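Local coordinates for malonyl CoA-acyl carrier protein transacylase (Bartonella henselae, PDB 3QAT) that probably catalyses transfer of the malonyl group from coenzyme A to the acyl carrier protein, supplying malonyl units for fatty acid biosynthesis, at residues P12-Q17 / A63-A68; A117-I122 / K219-T224; Q128-V133 / M211-N216; N237-P242 / P246-S251. All blocks are in the same frame, centred on the assembly; numbering follows the deposited sequence. Where two conformers were deposited one is given.

Contact 1 of 4, residues P12-Q17 / A63-A68; sequences PGQGSQ and ANAQPA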
loop_
_atom_site.group_PDB
_atom_site.type_symbol
_atom_site.label_atom_id
_atom_site.label_comp_id
_atom_site.label_asym_id
_atom_site.label_seq_id
_atom_site.Cartn_x
_atom_site.Cartn_y
_atom_site.Cartn_z
ATOM N N PRO A 12 3.413 3.351 2.052
ATOM C CA PRO A 12 3.555 1.913 2.198
ATOM C C PRO A 12 2.260 1.181 2.519
ATOM O O PRO A 12 1.263 1.792 2.976
ATOM C CB PRO A 12 4.577 1.751 3.327
ATOM C CG PRO A 12 4.526 3.004 4.102
ATOM C CD PRO A 12 4.082 4.103 3.130
ATOM N N GLY A 13 2.297 -0.124 2.263
ATOM C CA GLY A 13 1.140 -0.986 2.506
ATOM C C GLY A 13 1.440 -2.123 3.461
ATOM O O GLY A 13 2.443 -2.100 4.183
ATOM N N GLN A 14 0.549 -3.109 3.443
ATOM C CA GLN A 14 0.611 -4.240 4.383
ATOM C C GLN A 14 2.005 -4.865 4.378
ATOM O O GLN A 14 2.572 -5.153 3.283
ATOM C CB GLN A 14 -0.440 -5.248 3.938
ATOM C CG GLN A 14 -0.511 -6.506 4.817
ATOM C CD GLN A 14 -1.348 -6.318 6.087
ATOM O OE1 GLN A 14 -2.427 -5.725 6.063
ATOM N NE2 GLN A 14 -0.868 -6.886 7.198
ATOM N N GLY A 15 2.558 -5.067 5.574
ATOM C CA GLY A 15 3.901 -5.593 5.710
ATOM C C GLY A 15 4.861 -4.540 6.231
ATOM O O GLY A 15 6.013 -4.844 6.603
ATOM N N SER A 16 4.411 -3.291 6.231
ATOM C CA SER A 16 5.254 -2.201 6.754
ATOM C C SER A 16 4.956 -1.864 8.202
ATOM O O SER A 16 5.680 -1.064 8.815
ATOM C CB SER A 16 5.123 -0.928 5.870
ATOM O OG SER A 16 5.733 -1.154 4.606
ATOM N N GLN A 17 3.939 -2.496 8.769
ATOM C CA GLN A 17 3.558 -2.210 10.160
ATOM C C GLN A 17 4.568 -2.801 11.132
ATOM O O GLN A 17 5.164 -3.875 10.895
ATOM C CB GLN A 17 2.125 -2.706 10.463
ATOM C CG GLN A 17 1.946 -4.246 10.623
ATOM C CD GLN A 17 2.030 -5.029 9.328
ATOM O OE1 GLN A 17 1.994 -4.466 8.239
ATOM N NE2 GLN A 17 2.151 -6.357 9.456
ATOM N N ALA A 63 -7.504 -5.859 9.189
ATOM C CA ALA A 63 -8.473 -4.871 9.681
ATOM C C ALA A 63 -7.848 -3.846 10.621
ATOM O O ALA A 63 -8.381 -2.748 10.789
ATOM C CB ALA A 63 -9.659 -5.551 10.347
ATOM N N ASN A 64 -6.702 -4.208 11.219
ATOM C CA ASN A 64 -5.916 -3.264 12.022
ATOM C C ASN A 64 -4.790 -2.588 11.250
ATOM O O ASN A 64 -4.631 -1.355 11.323
ATOM C CB ASN A 64 -5.401 -3.961 13.283
ATOM C CG ASN A 64 -6.536 -4.366 14.177
ATOM O OD1 ASN A 64 -7.603 -3.721 14.183
ATOM N ND2 ASN A 64 -6.356 -5.456 14.914
ATOM N N ALA A 65 -4.021 -3.393 10.513
ATOM C CA ALA A 65 -2.853 -2.882 9.813
ATOM C C ALA A 65 -3.221 -1.800 8.794
ATOM O O ALA A 65 -2.464 -0.866 8.588
ATOM C CB ALA A 65 -2.122 -4.032 9.108
ATOM N N GLN A 66 -4.379 -1.936 8.139
ATOM C CA GLN A 66 -4.705 -0.956 7.079
ATOM C C GLN A 66 -4.962 0.460 7.665
ATOM O O GLN A 66 -4.263 1.386 7.278
ATOM C CB GLN A 66 -5.869 -1.428 6.197
ATOM C CG GLN A 66 -5.531 -2.711 5.430
ATOM C CD GLN A 66 -6.519 -2.983 4.295
ATOM O OE1 GLN A 66 -6.972 -2.052 3.607
ATOM N NE2 GLN A 66 -6.844 -4.268 4.071
ATOM N N PRO A 67 -5.932 0.617 8.602
ATOM C CA PRO A 67 -6.075 1.974 9.140
ATOM C C PRO A 67 -4.835 2.402 9.930
ATOM O O PRO A 67 -4.488 3.604 9.922
ATOM C CB PRO A 67 -7.333 1.900 10.042
ATOM C CG PRO A 67 -7.491 0.385 10.362
ATOM C CD PRO A 67 -6.997 -0.301 9.090
ATOM N N ALA A 68 -4.142 1.448 10.584
ATOM C CA ALA A 68 -2.931 1.837 11.370
ATOM C C ALA A 68 -1.800 2.401 10.514
ATOM O O ALA A 68 -1.198 3.416 10.862
ATOM C CB ALA A 68 -2.396 0.656 12.177
#
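Ala65 carries the largest share of this contact: its CB sits against the side-chain amide of Gln14, 3.5 Å from Gln14 OE1 and only slightly farther, 3.7 Å, from Gln14 NE2. The methyl stands off the amide plane and to one side of it, approaching obliquely. Gln14 reaches it with CG anti to the backbone N (chi1 180°) and a bend at chi2 of 83°, which swings the amide toward helix 62-82. Both ends of that amide are engaged beyond the two segments, NE2 with Thr60 O and OE1 with Thr62 OG1, and these two bonds fix how the amide is turned beside the methyl. Gln17 approaches the same methyl more loosely, its OE1 4.2 Å from Ala65 CB. That oxygen turns back to its own loop and accepts a hydrogen bond from the backbone N of Gly15 at 2.8 Å, in the carbonyl plane and on a lone pair, while Gln17 NE2 bonds Thr60 OG1. The glutamine thus braces the type II turn from Gly13 to Ser16. Gln66 adds a little packing, and its amide bonds Thr62 and Arg123 close to, without touching, the probable nucleophile elbow of Gly96, Ser98 and Gly100. The sequence PGQGSQ after strand 6-11 matches the GQGSQ motif of acyltransferases, a loop that in relatives borders the active site and helps form the oxyanion hole.

Contact 2 of 4, residues A117-I122 / K219-T224; sequences ARLLRI and KNALLT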
loop_
_atom_site.group_PDB
_atom_site.type_symbol
_atom_site.label_atom_id
_atom_site.label_comp_id
_atom_site.label_asym_id
_atom_site.label_seq_id
_atom_site.Cartn_x
_atom_site.Cartn_y
_atom_site.Cartn_z
ATOM N N ALA A 117 -9.991 6.466 7.467
ATOM C CA ALA A 117 -9.911 5.429 8.511
ATOM C C ALA A 117 -11.045 4.410 8.378
ATOM O O ALA A 117 -10.811 3.201 8.420
ATOM C CB ALA A 117 -9.923 6.061 9.903
ATOM N N ARG A 118 -12.262 4.900 8.191
ATOM C CA ARG A 118 -13.402 4.018 8.100
ATOM C C ARG A 118 -13.367 3.182 6.825
ATOM O O ARG A 118 -13.698 1.997 6.862
ATOM C CB ARG A 118 -14.708 4.829 8.203
ATOM C CG ARG A 118 -14.940 5.417 9.602
ATOM C CD ARG A 118 -16.124 6.350 9.584
ATOM N NE ARG A 118 -16.359 6.857 10.925
ATOM C CZ ARG A 118 -17.178 7.861 11.208
ATOM N NH1 ARG A 118 -17.822 8.506 10.233
ATOM N NH2 ARG A 118 -17.333 8.228 12.475
ATOM N N LEU A 119 -12.953 3.787 5.721
ATOM C CA LEU A 119 -12.852 3.032 4.466
ATOM C C LEU A 119 -11.858 1.890 4.621
ATOM O O LEU A 119 -12.118 0.796 4.128
ATOM C CB LEU A 119 -12.422 3.925 3.283
ATOM C CG LEU A 119 -13.477 4.889 2.729
ATOM C CD1 LEU A 119 -12.757 5.920 1.862
ATOM C CD2 LEU A 119 -14.535 4.129 1.914
ATOM N N LEU A 120 -10.728 2.145 5.300
ATOM C CA LEU A 120 -9.696 1.105 5.455
ATOM C C LEU A 120 -10.095 0.003 6.424
ATOM O O LEU A 120 -9.755 -1.156 6.224
ATOM C CB LEU A 120 -8.331 1.712 5.821
ATOM C CG LEU A 120 -7.730 2.486 4.640
ATOM C CD1 LEU A 120 -6.504 3.202 5.155
ATOM C CD2 LEU A 120 -7.376 1.529 3.486
ATOM N N ARG A 121 -10.882 0.356 7.439
ATOM C CA ARG A 121 -11.453 -0.655 8.312
ATOM C C ARG A 121 -12.467 -1.545 7.545
ATOM O O ARG A 121 -12.440 -2.764 7.661
ATOM C CB ARG A 121 -12.050 0.020 9.559
ATOM C CG ARG A 121 -12.906 -0.869 10.456
ATOM C CD ARG A 121 -12.215 -2.143 10.939
ATOM N NE ARG A 121 -10.926 -1.925 11.626
ATOM C CZ ARG A 121 -10.797 -1.573 12.909
ATOM N NH1 ARG A 121 -11.853 -1.252 13.660
ATOM N NH2 ARG A 121 -9.572 -1.507 13.433
ATOM N N ILE A 122 -13.304 -0.913 6.721
ATOM C CA ILE A 122 -14.251 -1.666 5.867
ATOM C C ILE A 122 -13.456 -2.571 4.921
ATOM O O ILE A 122 -13.809 -3.755 4.722
ATOM C CB ILE A 122 -15.170 -0.683 5.094
ATOM C CG1 ILE A 122 -16.188 -0.091 6.074
ATOM C CG2 ILE A 122 -15.879 -1.416 3.924
ATOM C CD1 ILE A 122 -16.879 1.183 5.514
ATOM N N LYS A 219 -16.990 -1.001 -3.319
ATOM C CA LYS A 219 -17.843 -0.259 -4.246
ATOM C C LYS A 219 -18.933 0.453 -3.448
ATOM O O LYS A 219 -19.128 1.652 -3.614
ATOM C CB LYS A 219 -18.439 -1.180 -5.309
ATOM N N ASN A 220 -19.622 -0.271 -2.573
ATOM C CA ASN A 220 -20.716 0.340 -1.803
ATOM C C ASN A 220 -20.221 1.419 -0.840
ATOM O O ASN A 220 -20.837 2.484 -0.702
ATOM C CB ASN A 220 -21.505 -0.738 -1.078
ATOM C CG ASN A 220 -22.388 -1.535 -2.029
ATOM O OD1 ASN A 220 -22.763 -1.043 -3.096
ATOM N ND2 ASN A 220 -22.694 -2.776 -1.661
ATOM N N ALA A 221 -19.077 1.174 -0.198
ATOM C CA ALA A 221 -18.542 2.171 0.720
ATOM C C ALA A 221 -18.073 3.432 0.008
ATOM O O ALA A 221 -18.280 4.545 0.495
ATOM C CB ALA A 221 -17.398 1.572 1.575
ATOM N N LEU A 222 -17.420 3.258 -1.136
ATOM C CA LEU A 222 -16.872 4.400 -1.865
ATOM C C LEU A 222 -17.950 5.239 -2.541
ATOM O O LEU A 222 -17.752 6.449 -2.730
ATOM C CB LEU A 222 -15.843 3.929 -2.886
ATOM C CG LEU A 222 -14.529 3.469 -2.263
ATOM C CD1 LEU A 222 -13.779 2.644 -3.301
ATOM C CD2 LEU A 222 -13.718 4.683 -1.847
ATOM N N LEU A 223 -19.083 4.607 -2.877
ATOM C CA LEU A 223 -20.209 5.365 -3.440
ATOM C C LEU A 223 -20.766 6.421 -2.504
ATOM O O LEU A 223 -21.268 7.464 -2.978
ATOM C CB LEU A 223 -21.356 4.421 -3.822
ATOM C CG LEU A 223 -21.187 3.737 -5.176
ATOM C CD1 LEU A 223 -22.149 2.541 -5.291
ATOM C CD2 LEU A 223 -21.421 4.747 -6.317
ATOM N N THR A 224 -20.716 6.212 -1.199
ATOM C CA THR A 224 -21.423 7.156 -0.329
ATOM C C THR A 224 -20.509 8.231 0.268
ATOM O O THR A 224 -20.979 9.301 0.671
ATOM C CB THR A 224 -22.241 6.432 0.742
ATOM O OG1 THR A 224 -21.379 5.634 1.552
ATOM C CG2 THR A 224 -23.286 5.511 0.076
#
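Leu119 reaches from helix 113-129 to two residues of helix 212-224, and its CD2 stands 3.9 Å from Ala221 CB and equally 3.9 Å from Leu222 CD2. The second methyl of Leu119, CD1, also lies 4.0 Å from Leu222 CD2, so one branch of Leu222 meets both branches of Leu119 where the two side chains cross at about a right angle. The first side-chain bond of Leu222 does not point at the partner helix; with CG anti to the carbonyl carbon (chi1 -73°), its end comes nearer. This is the tight, buried part, and it is covered further by Phe111, which touches both leucines, and by Val250, Leu253 and Val254 of helix 246-258, which pack on Leu222. The solvent margin is looser. There Ile122, largely open to solvent, lays CD1 4.0 Å from Ala221 CB, with its CG2 branch at a similar distance from the same methyl. Ala221 therefore marks the change from interior to surface, receiving Leu119 and Ile122 from directions roughly at right angles. All the contacts are between hydrocarbon groups. Over these short segments the axes come within 10.4 Å and run at 168° between their N-to-C directions. Helices 113-129 and 212-224 thus pack nearly antiparallel in the larger, alpha/beta-hydrolase-like part of the acyltransferase fold, which is built round a parallel sheet.

Contact 3 of 4, residues Q128-V133 / M211-N216; sequences QAAVAV and MQPAAN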
loop_
_atom_site.group_PDB
_atom_site.type_symbol
_atom_site.label_atom_id
_atom_site.label_comp_id
_atom_site.label_asym_id
_atom_site.label_seq_id
_atom_site.Cartn_x
_atom_site.Cartn_y
_atom_site.Cartn_z
ATOM N N GLN A 128 -10.543 -9.800 5.011
ATOM C CA GLN A 128 -10.359 -10.905 5.965
ATOM C C GLN A 128 -11.472 -11.941 5.766
ATOM O O GLN A 128 -11.228 -13.148 5.906
ATOM C CB GLN A 128 -10.335 -10.386 7.418
ATOM C CG GLN A 128 -10.000 -11.450 8.525
ATOM C CD GLN A 128 -8.501 -11.778 8.660
ATOM O OE1 GLN A 128 -8.116 -12.955 8.719
ATOM N NE2 GLN A 128 -7.651 -10.744 8.723
ATOM N N ALA A 129 -12.673 -11.467 5.410
ATOM C CA ALA A 129 -13.890 -12.310 5.329
ATOM C C ALA A 129 -14.222 -12.873 3.939
ATOM O O ALA A 129 -15.144 -13.679 3.807
ATOM C CB ALA A 129 -15.105 -11.529 5.882
ATOM N N ALA A 130 -13.499 -12.443 2.910
ATOM C CA ALA A 130 -13.848 -12.749 1.523
ATOM C C ALA A 130 -13.913 -14.256 1.221
ATOM O O ALA A 130 -14.844 -14.707 0.553
ATOM C CB ALA A 130 -12.879 -12.072 0.559
ATOM N N VAL A 131 -12.913 -15.004 1.681
ATOM C CA VAL A 131 -12.884 -16.452 1.442
ATOM C C VAL A 131 -12.774 -17.182 2.767
ATOM O O VAL A 131 -12.166 -16.698 3.729
ATOM C CB VAL A 131 -11.755 -16.925 0.455
ATOM C CG1 VAL A 131 -11.566 -15.923 -0.680
ATOM C CG2 VAL A 131 -10.435 -17.159 1.191
ATOM N N ALA A 132 -13.371 -18.370 2.816
ATOM C CA ALA A 132 -13.292 -19.193 4.002
ATOM C C ALA A 132 -11.853 -19.547 4.321
ATOM O O ALA A 132 -10.996 -19.636 3.432
ATOM C CB ALA A 132 -14.132 -20.465 3.828
ATOM N N VAL A 133 -11.590 -19.736 5.605
ATOM C CA VAL A 133 -10.272 -20.085 6.089
ATOM C C VAL A 133 -9.738 -21.315 5.327
ATOM O O VAL A 133 -10.485 -22.256 5.027
ATOM C CB VAL A 133 -10.285 -20.320 7.631
ATOM C CG1 VAL A 133 -11.265 -21.424 8.013
ATOM C CG2 VAL A 133 -8.885 -20.609 8.168
ATOM N N MET A 211 -11.065 -12.220 -4.191
ATOM C CA MET A 211 -11.388 -11.031 -3.403
ATOM C C MET A 211 -12.650 -10.334 -3.866
ATOM O O MET A 211 -12.989 -9.284 -3.325
ATOM C CB MET A 211 -10.245 -10.006 -3.472
ATOM C CG MET A 211 -9.190 -10.070 -2.379
ATOM S SD MET A 211 -9.679 -10.396 -0.662
ATOM C CE MET A 211 -9.187 -12.070 -0.908
ATOM N N GLN A 212 -13.358 -10.897 -4.847
ATOM C CA GLN A 212 -14.560 -10.221 -5.369
ATOM C C GLN A 212 -15.565 -9.715 -4.312
ATOM O O GLN A 212 -16.056 -8.603 -4.468
ATOM C CB GLN A 212 -15.267 -11.044 -6.452
ATOM C CG GLN A 212 -16.327 -10.255 -7.202
ATOM C CD GLN A 212 -15.727 -9.159 -8.066
ATOM O OE1 GLN A 212 -14.705 -9.364 -8.740
ATOM N NE2 GLN A 212 -16.362 -7.987 -8.060
ATOM N N PRO A 213 -15.878 -10.507 -3.251
ATOM C CA PRO A 213 -16.805 -9.964 -2.230
ATOM C C PRO A 213 -16.274 -8.679 -1.554
ATOM O O PRO A 213 -17.054 -7.781 -1.192
ATOM C CB PRO A 213 -16.911 -11.107 -1.207
ATOM C CG PRO A 213 -16.617 -12.361 -2.010
ATOM C CD PRO A 213 -15.523 -11.915 -2.961
ATOM N N ALA A 214 -14.961 -8.576 -1.402
ATOM C CA ALA A 214 -14.377 -7.379 -0.820
ATOM C C ALA A 214 -14.423 -6.196 -1.799
ATOM O O ALA A 214 -14.584 -5.040 -1.377
ATOM C CB ALA A 214 -12.941 -7.641 -0.352
ATOM N N ALA A 215 -14.264 -6.468 -3.094
ATOM C CA ALA A 215 -14.428 -5.426 -4.109
ATOM C C ALA A 215 -15.846 -4.843 -4.071
ATOM O O ALA A 215 -16.026 -3.622 -4.110
ATOM C CB ALA A 215 -14.093 -5.967 -5.513
ATOM N N ASN A 216 -16.846 -5.726 -4.000
ATOM C CA ASN A 216 -18.236 -5.282 -3.910
ATOM C C ASN A 216 -18.479 -4.414 -2.663
ATOM O O ASN A 216 -19.167 -3.385 -2.739
ATOM C CB ASN A 216 -19.171 -6.485 -3.906
ATOM C CG ASN A 216 -19.086 -7.295 -5.183
ATOM O OD1 ASN A 216 -18.601 -6.818 -6.217
ATOM N ND2 ASN A 216 -19.582 -8.536 -5.125
#
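Met211 lays its thioether on the methyl of Ala130, with SD 3.8 Å and CE 4.0 Å from Ala130 CB. Its first side-chain bond leads away from Ala130, but bends at chi2 (-40°) and chi3 (100°) fold the chain back, so the sulfur and terminal methyl do the touching. Beyond the two segments it also packs on Met127, Pro205 and Val257. Gln212 turns elsewhere: its NE2 donates to Asn216 OD1, 3.1 Å away, from above the carbonyl plane. Pro213 brings its ring to the loop, CG 3.9 Å from Ala130 O and CD 4.4 Å from Ala130 CB, where the CA atoms come closest, 5.5 Å between Ala130 and Pro213. This place lies at the junction of two parts of the acyltransferase fold: the chain leaves helix 113-129 for strand 136-142 of the mixed sheet, consistent with the small ferredoxin-like subdomain, and, once back, begins helix 212-224. A proline there costs no helical bond, since first-turn N-H groups have no carbonyl four residues back within the helix. Ala214 faces the loop, packing also on Ala126, Met127 and Val257; the bond from Ala215 N to Met211 O opens the helical bonding, followed by Asn216 N to Gln212 O.

Contact 4 of 4, residues N237-P242 / P246-S251; sequences NVSVIP and PERIVS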
loop_
_atom_site.group_PDB
_atom_site.type_symbol
_atom_site.label_atom_id
_atom_site.label_comp_id
_atom_site.label_asym_id
_atom_site.label_seq_id
_atom_site.Cartn_x
_atom_site.Cartn_y
_atom_site.Cartn_z
ATOM N N ASN A 237 -2.535 2.015 -8.853
ATOM C CA ASN A 237 -1.961 0.676 -8.952
ATOM C C ASN A 237 -2.422 -0.099 -10.199
ATOM O O ASN A 237 -1.671 -0.932 -10.710
ATOM C CB ASN A 237 -2.379 -0.195 -7.737
ATOM C CG ASN A 237 -1.728 0.177 -6.413
ATOM O OD1 ASN A 237 -2.124 -0.396 -5.405
ATOM N ND2 ASN A 237 -0.707 1.028 -6.400
ATOM N N VAL A 238 -3.653 0.174 -10.677
ATOM C CA VAL A 238 -4.272 -0.598 -11.752
ATOM C C VAL A 238 -3.900 -0.017 -13.116
ATOM O O VAL A 238 -3.698 -0.763 -14.078
ATOM C CB VAL A 238 -5.828 -0.636 -11.568
ATOM C CG1 VAL A 238 -6.576 -1.103 -12.830
ATOM C CG2 VAL A 238 -6.146 -1.554 -10.381
ATOM N N SER A 239 -3.763 1.300 -13.165
ATOM C CA SER A 239 -3.650 2.018 -14.457
ATOM C C SER A 239 -2.253 2.562 -14.763
ATOM O O SER A 239 -1.894 2.733 -15.941
ATOM C CB SER A 239 -4.653 3.157 -14.516
ATOM O OG SER A 239 -4.345 4.153 -13.540
ATOM N N VAL A 240 -1.457 2.805 -13.721
ATOM C CA VAL A 240 -0.103 3.385 -13.882
ATOM C C VAL A 240 -0.114 4.671 -14.757
ATOM O O VAL A 240 0.803 4.914 -15.557
ATOM C CB VAL A 240 0.933 2.369 -14.402
ATOM C CG1 VAL A 240 2.359 2.820 -14.033
ATOM C CG2 VAL A 240 0.683 1.008 -13.819
ATOM N N ILE A 241 -1.134 5.493 -14.556
ATOM C CA ILE A 241 -1.188 6.823 -15.157
ATOM C C ILE A 241 -1.653 7.816 -14.111
ATOM O O ILE A 241 -2.234 7.420 -13.073
ATOM C CB ILE A 241 -2.108 6.873 -16.411
ATOM C CG1 ILE A 241 -3.540 6.479 -16.059
ATOM C CG2 ILE A 241 -1.537 6.030 -17.553
ATOM C CD1 ILE A 241 -4.504 6.430 -17.269
ATOM N N PRO A 242 -1.404 9.113 -14.345
ATOM C CA PRO A 242 -1.850 10.082 -13.350
ATOM C C PRO A 242 -3.375 10.223 -13.382
ATOM O O PRO A 242 -3.970 10.555 -14.418
ATOM C CB PRO A 242 -1.123 11.388 -13.732
ATOM C CG PRO A 242 -0.479 11.131 -15.040
ATOM C CD PRO A 242 -0.466 9.685 -15.335
ATOM N N PRO A 246 -12.307 11.970 -9.534
ATOM C CA PRO A 246 -12.719 11.132 -8.388
ATOM C C PRO A 246 -13.620 9.939 -8.716
ATOM O O PRO A 246 -13.514 8.893 -8.044
ATOM C CB PRO A 246 -13.429 12.120 -7.439
ATOM C CG PRO A 246 -13.628 13.321 -8.162
ATOM C CD PRO A 246 -12.649 13.386 -9.326
ATOM N N GLU A 247 -14.490 10.060 -9.714
ATOM C CA GLU A 247 -15.340 8.939 -10.123
ATOM C C GLU A 247 -14.512 7.788 -10.698
ATOM O O GLU A 247 -14.752 6.602 -10.401
ATOM C CB GLU A 247 -16.382 9.389 -11.149
ATOM C CG GLU A 247 -17.471 10.276 -10.571
ATOM C CD GLU A 247 -18.470 10.750 -11.618
ATOM O OE1 GLU A 247 -18.437 10.254 -12.770
ATOM O OE2 GLU A 247 -19.295 11.625 -11.283
ATOM N N ARG A 248 -13.548 8.127 -11.545
ATOM C CA ARG A 248 -12.671 7.099 -12.100
ATOM C C ARG A 248 -11.791 6.494 -11.008
ATOM O O ARG A 248 -11.592 5.287 -10.981
ATOM C CB ARG A 248 -11.779 7.648 -13.203
ATOM C CG ARG A 248 -10.894 6.569 -13.784
ATOM C CD ARG A 248 -10.349 6.969 -15.120
ATOM N NE ARG A 248 -9.079 6.301 -15.367
ATOM C CZ ARG A 248 -8.947 5.078 -15.883
ATOM N NH1 ARG A 248 -10.019 4.358 -16.215
ATOM N NH2 ARG A 248 -7.743 4.580 -16.089
ATOM N N ILE A 249 -11.275 7.339 -10.123
ATOM C CA ILE A 249 -10.453 6.854 -8.990
ATOM C C ILE A 249 -11.237 5.835 -8.145
ATOM O O ILE A 249 -10.679 4.800 -7.784
ATOM C CB ILE A 249 -9.915 8.011 -8.145
ATOM C CG1 ILE A 249 -8.813 8.736 -8.928
ATOM C CG2 ILE A 249 -9.404 7.528 -6.770
ATOM C CD1 ILE A 249 -8.428 10.108 -8.379
ATOM N N VAL A 250 -12.518 6.099 -7.866
ATOM C CA VAL A 250 -13.334 5.116 -7.137
ATOM C C VAL A 250 -13.374 3.789 -7.894
ATOM O O VAL A 250 -13.183 2.715 -7.301
ATOM C CB VAL A 250 -14.772 5.651 -6.827
ATOM C CG1 VAL A 250 -15.767 4.498 -6.564
ATOM C CG2 VAL A 250 -14.710 6.617 -5.660
ATOM N N SER A 251 -13.580 3.840 -9.218
ATOM C CA SER A 251 -13.657 2.621 -10.001
ATOM C C SER A 251 -12.335 1.842 -9.929
ATOM O O SER A 251 -12.328 0.623 -9.771
ATOM C CB SER A 251 -14.032 2.953 -11.448
ATOM O OG SER A 251 -14.001 1.796 -12.254
#
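Arg248 NH2 is the atom that meets the loop 237-242, 3.7 Å from Ser239 CB and 3.9 Å from Ile241 CD1. Both carbons lie obliquely to the guanidinium plane. The arginine leaves its helix with CG anti to the backbone N (chi1 -179°) and runs extended to NE, which carries the guanidinium across to the loop. Ile241 comes to it crosswise, the two side chains meeting at about a right angle, and only the terminal methyl CD1 takes part. Ser239 presents its carbon, while its hydroxyl serves another partner: Ser239 OG is hydrogen-bonded to OE2 of Glu243, whose OE1 forms a salt bridge with Arg248 NE. Glu243 thus holds the serine and the arginine together. Because NH2 is also hydrogen-bonded just outside the segments, its packing on carbon is secondary. The contact closes a short excursion of chain at the surface. Next to it in the loop, Val238 packs on Leu252 and Gln256 of helix 246-258, and Val240 turns to Trp269 of helix 263-272. Pro242 begins the short strand 242-243, antiparallel to strand 234-235, and Asn237 bonds Gly96 O and Ser98 N, next to the probable nucleophile elbow after strand 93-96.

The centre of contact 1 lies about 8 Å from that of the chain, whereas the centres of contacts 2, 3 and 4 lie about 15 to 18 Å from it; contacts 1 to 3 are partly buried, and contact 4 is a surface contact. Contacts 2 and 3 share helices 113-129 and 212-224: one joins their flanks through leucine, isoleucine and alanine methyls, the other the end of one to the start of the other through a thioether and a proline ring. Contact 1 meets contact 2 where Arg121 NE is hydrogen-bonded to Ala63 O, and Leu222 packs on Val250 to tie contact 2 to contact 4. Amides anchored by threonines characterise contact 1, and an arginine paired with a glutamate contact 4.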